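Local coordinates for protein alpha-1,4-endofucoidanase (Mariniflexile fucanivorans, PDB 6DLH) that hydrolyses internal alpha-1,4 linkages of fucoidan by a retaining mechanism, its N-terminal catalytic part being followed by Ig-like domains, at residues M48-E53 against L131-A136; L85-P88 against P93-V96; S104-D109 against I117-P122; S150-A155 against F202-F207. All coordinates share one frame; numbering follows the deposited sequence.

How the contacts relate
The chain enters this group at M48-E53, leaving strand 46-49, and contact 1 closes only when it returns as helix 129-139. Two shorter loops nest inside that span, one after the other: contact 2 folds the chain back directly after strand 80-84, and contact 3 does so beyond helix 100-104. Contact 4 follows in series, joining the loop after strand 143-149 to helix 198-216, and no two contacts cross. Contact 2 touches the other three. V96 packs on W133 of contact 1, the backbone N of H95 probably bonds to V120 O in contact 3, and the imidazole of H95 meets the Y204 hydroxyl of contact 4. Loops after strands 80-84 and 143-149 thus join helices 129-139 and 198-216.

Contact 1: M48-E53 against L131-A136; sequences MLWLPE and LSWLKA
W50 and W133 form a buried edge-to-face (T-shaped) aromatic pair between the segment just past strand 46-49 and helix 129-139 of the catalytic domain, whose parallel sheet and intervening helices are consistent with the beta/alpha barrel of the related GH29 fucosidases. With CG anti to the backbone N (chi1 -167°), the indole of W50 reaches toward the helix and leads with the rim of its six-membered ring. Its CZ3 corner comes down over the middle of the W133 ring system, 3.6 Å from W133 CE2. The planes stand at 73°, and the six-membered ring of W50 and five-membered ring of W133 have centroids 4.9 Å apart. P52 CD covers part of one face of W50. Both indole nitrogens are engaged elsewhere, W50 NE1 with L395 O and W133 NE1 with I63 O, which fixes how each ring is turned. With an alanine in place of W133, the CZ3 corner of W50 would probably face a gap and I63 O would lose its indole donor. The residue just after the strand meets the helix through C-H edge on pi face, while each N-H is spent on a backbone carbonyl elsewhere.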
# COMPACT_ATOMS: atom_id res chain seq x y z
N MET A 48 -0.57 13.33 4.69
CA MET A 48 0.59 12.84 3.96
C MET A 48 0.11 11.78 2.97
O MET A 48 -1.06 11.40 2.99
CB MET A 48 1.63 12.24 4.91
CG MET A 48 1.96 13.13 6.09
SD MET A 48 3.22 12.45 7.19
CE MET A 48 4.74 12.80 6.30
N LEU A 49 1.03 11.30 2.12
CA LEU A 49 0.67 10.33 1.10
C LEU A 49 1.66 9.17 1.13
O LEU A 49 2.87 9.39 1.08
CB LEU A 49 0.68 10.99 -0.29
CG LEU A 49 0.40 10.04 -1.45
CD1 LEU A 49 -1.02 9.49 -1.37
CD2 LEU A 49 0.62 10.71 -2.80
N TRP A 50 1.12 7.94 1.18
CA TRP A 50 1.92 6.73 1.16
C TRP A 50 1.44 5.81 0.04
O TRP A 50 0.37 5.20 0.14
CB TRP A 50 1.89 6.06 2.54
CG TRP A 50 2.91 4.98 2.74
CD1 TRP A 50 4.20 5.14 3.15
CD2 TRP A 50 2.70 3.56 2.60
NE1 TRP A 50 4.82 3.92 3.26
CE2 TRP A 50 3.93 2.94 2.93
CE3 TRP A 50 1.61 2.77 2.22
CZ2 TRP A 50 4.08 1.55 2.89
CZ3 TRP A 50 1.77 1.40 2.19
CH2 TRP A 50 2.98 0.80 2.51
N LEU A 51 2.21 5.76 -1.05
CA LEU A 51 1.72 5.15 -2.27
C LEU A 51 2.83 4.30 -2.90
O LEU A 51 3.71 4.81 -3.59
CB LEU A 51 1.20 6.24 -3.21
CG LEU A 51 0.67 5.80 -4.57
CD1 LEU A 51 -0.47 4.79 -4.43
CD2 LEU A 51 0.20 7.00 -5.40
N PRO A 52 2.82 2.97 -2.67
CA PRO A 52 3.68 2.05 -3.42
C PRO A 52 3.16 1.88 -4.84
O PRO A 52 1.99 2.16 -5.13
CB PRO A 52 3.58 0.72 -2.65
CG PRO A 52 2.90 1.08 -1.34
CD PRO A 52 2.03 2.29 -1.63
N GLU A 53 4.05 1.42 -5.73
CA GLU A 53 3.70 1.28 -7.13
C GLU A 53 3.87 -0.18 -7.57
O GLU A 53 4.59 -0.95 -6.92
CB GLU A 53 4.55 2.22 -7.98
CG GLU A 53 4.21 3.68 -7.76
CD GLU A 53 5.02 4.65 -8.60
OE1 GLU A 53 5.47 4.24 -9.69
OE2 GLU A 53 5.22 5.80 -8.15
N LEU A 131 -5.94 -3.44 5.24
CA LEU A 131 -6.43 -3.54 6.60
C LEU A 131 -5.28 -3.36 7.58
O LEU A 131 -5.45 -2.77 8.65
CB LEU A 131 -7.11 -4.90 6.83
CG LEU A 131 -7.65 -5.15 8.24
CD1 LEU A 131 -8.66 -4.09 8.64
CD2 LEU A 131 -8.26 -6.54 8.36
N SER A 132 -4.11 -3.88 7.20
CA SER A 132 -2.90 -3.71 7.99
C SER A 132 -2.61 -2.22 8.18
O SER A 132 -2.54 -1.73 9.32
CB SER A 132 -1.75 -4.45 7.35
OG SER A 132 -0.59 -4.36 8.16
N TRP A 133 -2.50 -1.50 7.05
CA TRP A 133 -2.16 -0.08 7.04
C TRP A 133 -3.21 0.71 7.82
O TRP A 133 -2.87 1.58 8.63
CB TRP A 133 -2.01 0.44 5.61
CG TRP A 133 -1.22 -0.42 4.67
CD1 TRP A 133 -0.24 -1.32 4.98
CD2 TRP A 133 -1.32 -0.43 3.23
NE1 TRP A 133 0.26 -1.90 3.84
CE2 TRP A 133 -0.39 -1.37 2.75
CE3 TRP A 133 -2.12 0.26 2.31
CZ2 TRP A 133 -0.23 -1.63 1.39
CZ3 TRP A 133 -1.97 -0.00 0.97
CH2 TRP A 133 -1.04 -0.94 0.52
N LEU A 134 -4.49 0.38 7.59
CA LEU A 134 -5.59 1.08 8.23
C LEU A 134 -5.48 0.99 9.75
O LEU A 134 -5.69 1.99 10.44
CB LEU A 134 -6.92 0.50 7.72
CG LEU A 134 -7.35 0.86 6.30
CD1 LEU A 134 -8.60 0.07 5.91
CD2 LEU A 134 -7.61 2.36 6.15
N LYS A 135 -5.15 -0.20 10.27
CA LYS A 135 -5.10 -0.42 11.71
C LYS A 135 -3.85 0.20 12.32
O LYS A 135 -3.90 0.75 13.41
CB LYS A 135 -5.25 -1.91 12.05
CG LYS A 135 -6.66 -2.46 11.93
CD LYS A 135 -6.77 -3.97 12.05
CE LYS A 135 -6.92 -4.42 13.49
NZ LYS A 135 -7.42 -5.82 13.57
N ALA A 136 -2.73 0.12 11.60
CA ALA A 136 -1.49 0.75 12.02
C ALA A 136 -1.66 2.27 12.12
O ALA A 136 -1.14 2.89 13.05
CB ALA A 136 -0.37 0.36 11.08

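Contact 2: L85-P88 against P93-V96; sequences LTSP and PTHV
The imidazole of H95 carries the T86 methyl on one face: CG2 sits 3.9 Å from the centroid of the H95 ring, a CH-pi contact displaced toward the NE2 side of the rim. At the ring's edge, and in its plane, lies P93 O, which accepts a bond of 2.6 Å from H95 ND1, while L85 CD1 approaches the ring obliquely. The remaining nitrogen, NE2, meets the hydroxyl of Y204 on helix 198-216, so the imidazole is held at both nitrogens and its rotation is settled. This is a short loop that folds back on itself just after strand 80-84 of the parallel sheet, probably the C-terminal end of a barrel strand, and is built round a single antiparallel beta bridge. T86 and H95 are its non-hydrogen-bonded pair. One flanking bond runs from V96 N to L85 O at 3.0 Å; the other, from S87 N to T94 O, is weak. Two CA-H...O contacts, from H95 CA to L85 O and from T86 CA to T94 O, fill in between them. The OG1 of T86 is bonded both to S87 O and to the backbone N of N149; chi1 stands at 94°, well off a staggered value, which these two bonds probably account for. Beside the weak bond, two waters link S87 and T94. One gives a bond to T94 OG1, which is also bonded to F91 O. The second bridges S87 OG, 2.7 Å from it, to T94 O, to which the same water donates at 2.6 Å.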
# COMPACT_ATOMS: atom_id res chain seq x y z
N LEU A 85 -6.56 2.60 -2.56
CA LEU A 85 -7.28 1.35 -2.76
C LEU A 85 -6.92 0.84 -4.16
O LEU A 85 -6.63 -0.34 -4.32
CB LEU A 85 -8.79 1.53 -2.60
CG LEU A 85 -9.66 0.37 -3.11
CD1 LEU A 85 -9.23 -0.97 -2.51
CD2 LEU A 85 -11.13 0.61 -2.82
N THR A 86 -6.93 1.76 -5.14
CA THR A 86 -6.39 1.50 -6.47
C THR A 86 -5.22 2.44 -6.72
O THR A 86 -5.05 3.42 -6.01
CB THR A 86 -7.44 1.67 -7.58
OG1 THR A 86 -7.36 3.00 -8.11
CG2 THR A 86 -8.85 1.36 -7.13
N SER A 87 -4.43 2.12 -7.75
CA SER A 87 -3.38 2.99 -8.24
C SER A 87 -3.93 3.91 -9.32
O SER A 87 -5.05 3.73 -9.78
CB SER A 87 -2.20 2.18 -8.69
OG SER A 87 -1.68 1.40 -7.62
N PRO A 88 -3.22 5.00 -9.70
CA PRO A 88 -3.72 5.90 -10.75
C PRO A 88 -3.63 5.39 -12.19
O PRO A 88 -2.99 4.39 -12.47
CB PRO A 88 -2.84 7.15 -10.61
CG PRO A 88 -1.58 6.68 -9.91
CD PRO A 88 -1.99 5.49 -9.07
N PRO A 93 -6.96 -0.55 -12.48
CA PRO A 93 -7.45 -1.88 -12.10
C PRO A 93 -6.78 -2.52 -10.88
O PRO A 93 -7.42 -3.29 -10.16
CB PRO A 93 -7.18 -2.75 -13.35
CG PRO A 93 -7.04 -1.75 -14.47
CD PRO A 93 -6.37 -0.55 -13.83
N THR A 94 -5.50 -2.20 -10.65
CA THR A 94 -4.73 -2.84 -9.60
C THR A 94 -5.18 -2.33 -8.23
O THR A 94 -5.05 -1.14 -7.93
CB THR A 94 -3.23 -2.65 -9.84
OG1 THR A 94 -2.91 -1.28 -9.61
CG2 THR A 94 -2.81 -3.09 -11.23
N HIS A 95 -5.72 -3.25 -7.41
CA HIS A 95 -6.19 -2.98 -6.07
C HIS A 95 -5.19 -3.52 -5.05
O HIS A 95 -4.41 -4.42 -5.38
CB HIS A 95 -7.57 -3.62 -5.83
CG HIS A 95 -8.69 -2.98 -6.58
ND1 HIS A 95 -8.70 -2.90 -7.96
CD2 HIS A 95 -9.83 -2.40 -6.15
CE1 HIS A 95 -9.79 -2.28 -8.35
NE2 HIS A 95 -10.51 -1.97 -7.26
N VAL A 96 -5.24 -2.99 -3.82
CA VAL A 96 -4.33 -3.39 -2.76
C VAL A 96 -5.09 -4.11 -1.65
O VAL A 96 -4.52 -4.41 -0.61
CB VAL A 96 -3.53 -2.19 -2.21
CG1 VAL A 96 -2.70 -1.51 -3.29
CG2 VAL A 96 -4.41 -1.18 -1.49
O HOH W 1 -0.31 -1.07 -9.65
O HOH W 2 -2.89 -0.75 -6.46

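Contact 3: S104-D109 against I117-P122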
# COMPACT_ATOMS: atom_id res chain seq x y z
N SER A 104 -11.39 -13.71 -8.93
CA SER A 104 -11.91 -14.61 -9.95
C SER A 104 -11.38 -14.23 -11.33
O SER A 104 -11.08 -15.11 -12.14
CB SER A 104 -13.42 -14.64 -9.93
OG SER A 104 -13.94 -13.60 -10.74
N LEU A 105 -11.27 -12.92 -11.59
CA LEU A 105 -10.80 -12.38 -12.85
C LEU A 105 -9.39 -12.88 -13.15
O LEU A 105 -8.94 -12.82 -14.29
CB LEU A 105 -10.80 -10.86 -12.76
CG LEU A 105 -12.05 -10.13 -13.26
CD1 LEU A 105 -13.19 -10.23 -12.26
CD2 LEU A 105 -11.72 -8.67 -13.52
N TRP A 106 -8.69 -13.34 -12.11
CA TRP A 106 -7.35 -13.88 -12.26
C TRP A 106 -7.38 -15.12 -13.15
O TRP A 106 -6.70 -15.17 -14.17
CB TRP A 106 -6.72 -14.16 -10.89
CG TRP A 106 -5.37 -14.82 -10.94
CD1 TRP A 106 -4.44 -14.73 -11.93
CD2 TRP A 106 -4.79 -15.64 -9.91
NE1 TRP A 106 -3.32 -15.46 -11.61
CE2 TRP A 106 -3.51 -16.02 -10.37
CE3 TRP A 106 -5.22 -16.10 -8.66
CZ2 TRP A 106 -2.66 -16.85 -9.62
CZ3 TRP A 106 -4.39 -16.91 -7.92
CH2 TRP A 106 -3.13 -17.28 -8.39
N GLN A 107 -8.17 -16.13 -12.72
CA GLN A 107 -8.30 -17.41 -13.38
C GLN A 107 -6.98 -18.19 -13.33
O GLN A 107 -6.80 -19.16 -14.06
CB GLN A 107 -8.84 -17.26 -14.81
CG GLN A 107 -10.33 -16.92 -14.87
CD GLN A 107 -10.83 -16.50 -16.24
OE1 GLN A 107 -10.12 -16.57 -17.24
NE2 GLN A 107 -12.07 -16.06 -16.28
N GLY A 108 -6.07 -17.74 -12.45
CA GLY A 108 -4.86 -18.48 -12.13
C GLY A 108 -3.81 -18.44 -13.23
O GLY A 108 -2.89 -19.26 -13.23
N ASP A 109 -3.92 -17.48 -14.15
CA ASP A 109 -3.01 -17.40 -15.29
C ASP A 109 -1.60 -17.10 -14.78
O ASP A 109 -1.44 -16.43 -13.76
CB ASP A 109 -3.48 -16.40 -16.35
CG ASP A 109 -4.96 -16.49 -16.67
OD1 ASP A 109 -5.48 -17.62 -16.77
OD2 ASP A 109 -5.60 -15.42 -16.81
N ILE A 117 -0.18 -13.48 -13.35
CA ILE A 117 -0.53 -12.51 -14.38
C ILE A 117 -2.05 -12.37 -14.34
O ILE A 117 -2.75 -13.32 -13.99
CB ILE A 117 0.02 -12.96 -15.76
CG1 ILE A 117 0.74 -11.82 -16.48
CG2 ILE A 117 -1.07 -13.59 -16.62
CD1 ILE A 117 1.81 -12.29 -17.45
N ASN A 118 -2.54 -11.16 -14.62
CA ASN A 118 -3.96 -10.84 -14.54
C ASN A 118 -4.47 -10.88 -13.10
O ASN A 118 -5.67 -10.95 -12.88
CB ASN A 118 -4.82 -11.75 -15.44
CG ASN A 118 -4.81 -11.35 -16.90
OD1 ASN A 118 -5.23 -10.25 -17.25
ND2 ASN A 118 -4.33 -12.23 -17.76
N LEU A 119 -3.55 -10.82 -12.12
CA LEU A 119 -3.97 -10.72 -10.73
C LEU A 119 -3.82 -9.28 -10.26
O LEU A 119 -2.71 -8.75 -10.19
CB LEU A 119 -3.17 -11.70 -9.87
CG LEU A 119 -3.49 -11.68 -8.37
CD1 LEU A 119 -4.92 -12.10 -8.09
CD2 LEU A 119 -2.50 -12.52 -7.58
N VAL A 120 -4.95 -8.64 -9.95
CA VAL A 120 -4.97 -7.20 -9.70
C VAL A 120 -5.56 -6.94 -8.32
O VAL A 120 -6.04 -5.84 -8.05
CB VAL A 120 -5.69 -6.40 -10.80
CG1 VAL A 120 -4.85 -6.27 -12.06
CG2 VAL A 120 -7.09 -6.91 -11.12
N ALA A 121 -5.51 -7.96 -7.46
CA ALA A 121 -5.72 -7.78 -6.03
C ALA A 121 -4.76 -8.70 -5.28
O ALA A 121 -4.14 -9.58 -5.89
CB ALA A 121 -7.16 -8.03 -5.67
N PRO A 122 -4.57 -8.51 -3.96
CA PRO A 122 -3.90 -9.52 -3.14
C PRO A 122 -4.85 -10.70 -2.92
O PRO A 122 -6.03 -10.50 -2.65
CB PRO A 122 -3.65 -8.77 -1.82
CG PRO A 122 -4.78 -7.76 -1.76
CD PRO A 122 -4.98 -7.32 -3.19
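W106 lies with its indole sandwiched between G108 CA on one face and the L119 side chain on the other. CG of W106 is anti to the backbone N (chi1 175°), which swings the ring back over its own turn and brings NE1 to D109 O at 3.0 Å. That donor arrives in the carbonyl plane, on a lone pair. The same oxygen takes a second bond, from I117 N at 3.2 Å, coming in from 44° above the plane, joining turn, indole and returning chain. L119 CB sits over the five-membered ring of W106, 4.0 Å from its centroid in a CH-pi contact, and L119 CD1 extends the cover toward the rim. The framework is a type I' beta turn from W106 to D109, within the loop between helices 100-104 and 129-139. A phenylalanine in place of W106 would probably leave D109 O with one donor fewer and L119 with a smaller face to rest on. Nearby, D109 CB touches I117 CG2 at 3.7 Å. The planes of the D109 carboxylate and the N118 amide stand 86° apart, without a bond: D109 OD2 forms a salt bridge with R171, and N118 OD1 accepts from D167 N.

Contact 4: S150-A155 against F202-F207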
# COMPACT_ATOMS: atom_id res chain seq x y z
N SER A 150 -11.14 6.67 -10.77
CA SER A 150 -12.54 6.53 -11.14
C SER A 150 -12.73 5.50 -12.25
O SER A 150 -13.80 4.89 -12.32
CB SER A 150 -13.14 7.87 -11.51
OG SER A 150 -13.29 8.69 -10.36
N TYR A 151 -11.71 5.31 -13.09
CA TYR A 151 -11.73 4.38 -14.20
C TYR A 151 -11.71 2.94 -13.70
O TYR A 151 -12.09 2.03 -14.43
CB TYR A 151 -10.55 4.60 -15.15
CG TYR A 151 -10.76 5.65 -16.21
CD1 TYR A 151 -11.36 5.35 -17.42
CD2 TYR A 151 -10.35 6.96 -16.00
CE1 TYR A 151 -11.56 6.32 -18.40
CE2 TYR A 151 -10.54 7.94 -16.97
CZ TYR A 151 -11.15 7.62 -18.17
OH TYR A 151 -11.34 8.59 -19.12
N ASN A 152 -11.22 2.75 -12.47
CA ASN A 152 -11.28 1.48 -11.75
C ASN A 152 -10.84 0.33 -12.66
O ASN A 152 -9.77 0.41 -13.26
CB ASN A 152 -12.59 1.34 -10.97
CG ASN A 152 -13.81 1.22 -11.86
OD1 ASN A 152 -14.11 0.14 -12.37
ND2 ASN A 152 -14.53 2.32 -12.05
N LEU A 153 -11.68 -0.70 -12.79
CA LEU A 153 -11.34 -1.93 -13.50
C LEU A 153 -11.39 -1.76 -15.02
O LEU A 153 -10.83 -2.57 -15.75
CB LEU A 153 -12.24 -3.06 -13.01
CG LEU A 153 -12.00 -3.52 -11.56
CD1 LEU A 153 -13.20 -4.28 -11.02
CD2 LEU A 153 -10.73 -4.34 -11.44
N LEU A 154 -12.05 -0.69 -15.49
CA LEU A 154 -12.09 -0.38 -16.92
C LEU A 154 -10.70 0.02 -17.41
O LEU A 154 -9.83 0.38 -16.61
CB LEU A 154 -13.10 0.74 -17.18
CG LEU A 154 -14.58 0.34 -17.15
CD1 LEU A 154 -14.80 -1.09 -17.61
CD2 LEU A 154 -15.18 0.55 -15.77
N ALA A 155 -10.50 -0.05 -18.73
CA ALA A 155 -9.26 0.36 -19.35
C ALA A 155 -9.36 1.81 -19.80
O ALA A 155 -10.26 2.17 -20.56
CB ALA A 155 -8.92 -0.56 -20.50
N PHE A 202 -21.45 1.56 -12.62
CA PHE A 202 -22.41 1.29 -11.56
C PHE A 202 -22.14 -0.09 -10.95
O PHE A 202 -22.39 -0.30 -9.77
CB PHE A 202 -23.84 1.41 -12.07
CG PHE A 202 -24.42 2.81 -12.10
CD1 PHE A 202 -24.99 3.36 -10.96
CD2 PHE A 202 -24.42 3.55 -13.27
CE1 PHE A 202 -25.53 4.64 -10.99
CE2 PHE A 202 -24.96 4.83 -13.30
CZ PHE A 202 -25.51 5.38 -12.16
N CYS A 203 -21.63 -1.02 -11.78
CA CYS A 203 -21.20 -2.33 -11.31
C CYS A 203 -20.21 -2.14 -10.15
O CYS A 203 -20.44 -2.66 -9.05
CB CYS A 203 -20.51 -3.13 -12.42
SG CYS A 203 -21.61 -4.14 -13.45
N TYR A 204 -19.15 -1.37 -10.42
CA TYR A 204 -18.05 -1.16 -9.49
C TYR A 204 -18.55 -0.58 -8.17
O TYR A 204 -18.19 -1.06 -7.10
CB TYR A 204 -16.96 -0.29 -10.13
CG TYR A 204 -15.70 -0.20 -9.30
CD1 TYR A 204 -14.69 -1.14 -9.42
CD2 TYR A 204 -15.53 0.82 -8.37
CE1 TYR A 204 -13.54 -1.07 -8.65
CE2 TYR A 204 -14.38 0.90 -7.59
CZ TYR A 204 -13.39 -0.04 -7.74
OH TYR A 204 -12.26 0.03 -6.98
N ALA A 205 -19.40 0.45 -8.25
CA ALA A 205 -19.91 1.10 -7.05
C ALA A 205 -20.65 0.10 -6.17
O ALA A 205 -20.48 0.12 -4.95
CB ALA A 205 -20.77 2.28 -7.41
N GLU A 206 -21.45 -0.78 -6.79
CA GLU A 206 -22.38 -1.62 -6.04
C GLU A 206 -21.69 -2.89 -5.53
O GLU A 206 -21.90 -3.27 -4.39
CB GLU A 206 -23.64 -1.92 -6.86
CG GLU A 206 -24.64 -2.83 -6.15
CD GLU A 206 -25.45 -2.21 -5.01
OE1 GLU A 206 -25.65 -0.98 -5.03
OE2 GLU A 206 -25.88 -2.97 -4.12
N PHE A 207 -20.87 -3.52 -6.38
CA PHE A 207 -20.35 -4.85 -6.07
C PHE A 207 -18.91 -4.81 -5.55
O PHE A 207 -18.54 -5.61 -4.69
CB PHE A 207 -20.55 -5.81 -7.25
CG PHE A 207 -21.99 -6.22 -7.44
CD1 PHE A 207 -22.63 -6.04 -8.66
CD2 PHE A 207 -22.72 -6.75 -6.39
CE1 PHE A 207 -23.95 -6.41 -8.82
CE2 PHE A 207 -24.05 -7.11 -6.55
CZ PHE A 207 -24.67 -6.94 -7.77
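N152 occupies the second position of a type II' beta turn, Y151 to L154, and faces Y204 on helix 198-216, their CA atoms being the nearest pair across the two segments. The phi/psi of N152, 47°/-126°, belong to a conformation that glycine adopts most readily. The turn's own backbone bond, L154 N to Y151 O, is weak. Helix 198-216 widens to a pi-type turn at 204-207. The side chain of N152 adds two further bonds within the loop. Its CG lies between the backbone N and the carbonyl carbon (chi1 67°), folding the amide back over the turn so that both ends are used: ND2 donates to S150 O at 2.7 Å, and OD1 accepts from L153 N at 2.6 Å. The latter donor comes nearly side-on to the C=O and above its plane, not on a lone pair. Held this way, the amide presents its flat side to Y204. The amide and ring planes are 21° apart and stacked, with N152 CB over the middle of the ring, 3.5 Å from its centroid, and N152 OD1 3.3 Å from Y204 CD1. L153 crosses at about a right angle and touches the edge of the ring, its CD1 3.8 Å from Y204 CD1. The polar partner of Y204 OH is H95, while W172 of helix 168-176 packs on L153. No hydrogen bond joins the loop to the helix here. The amide spends its polarity on the backbone of its own loop, leaving the helix to stacking, CH-pi contact and apolar packing around one buried tyrosine ring.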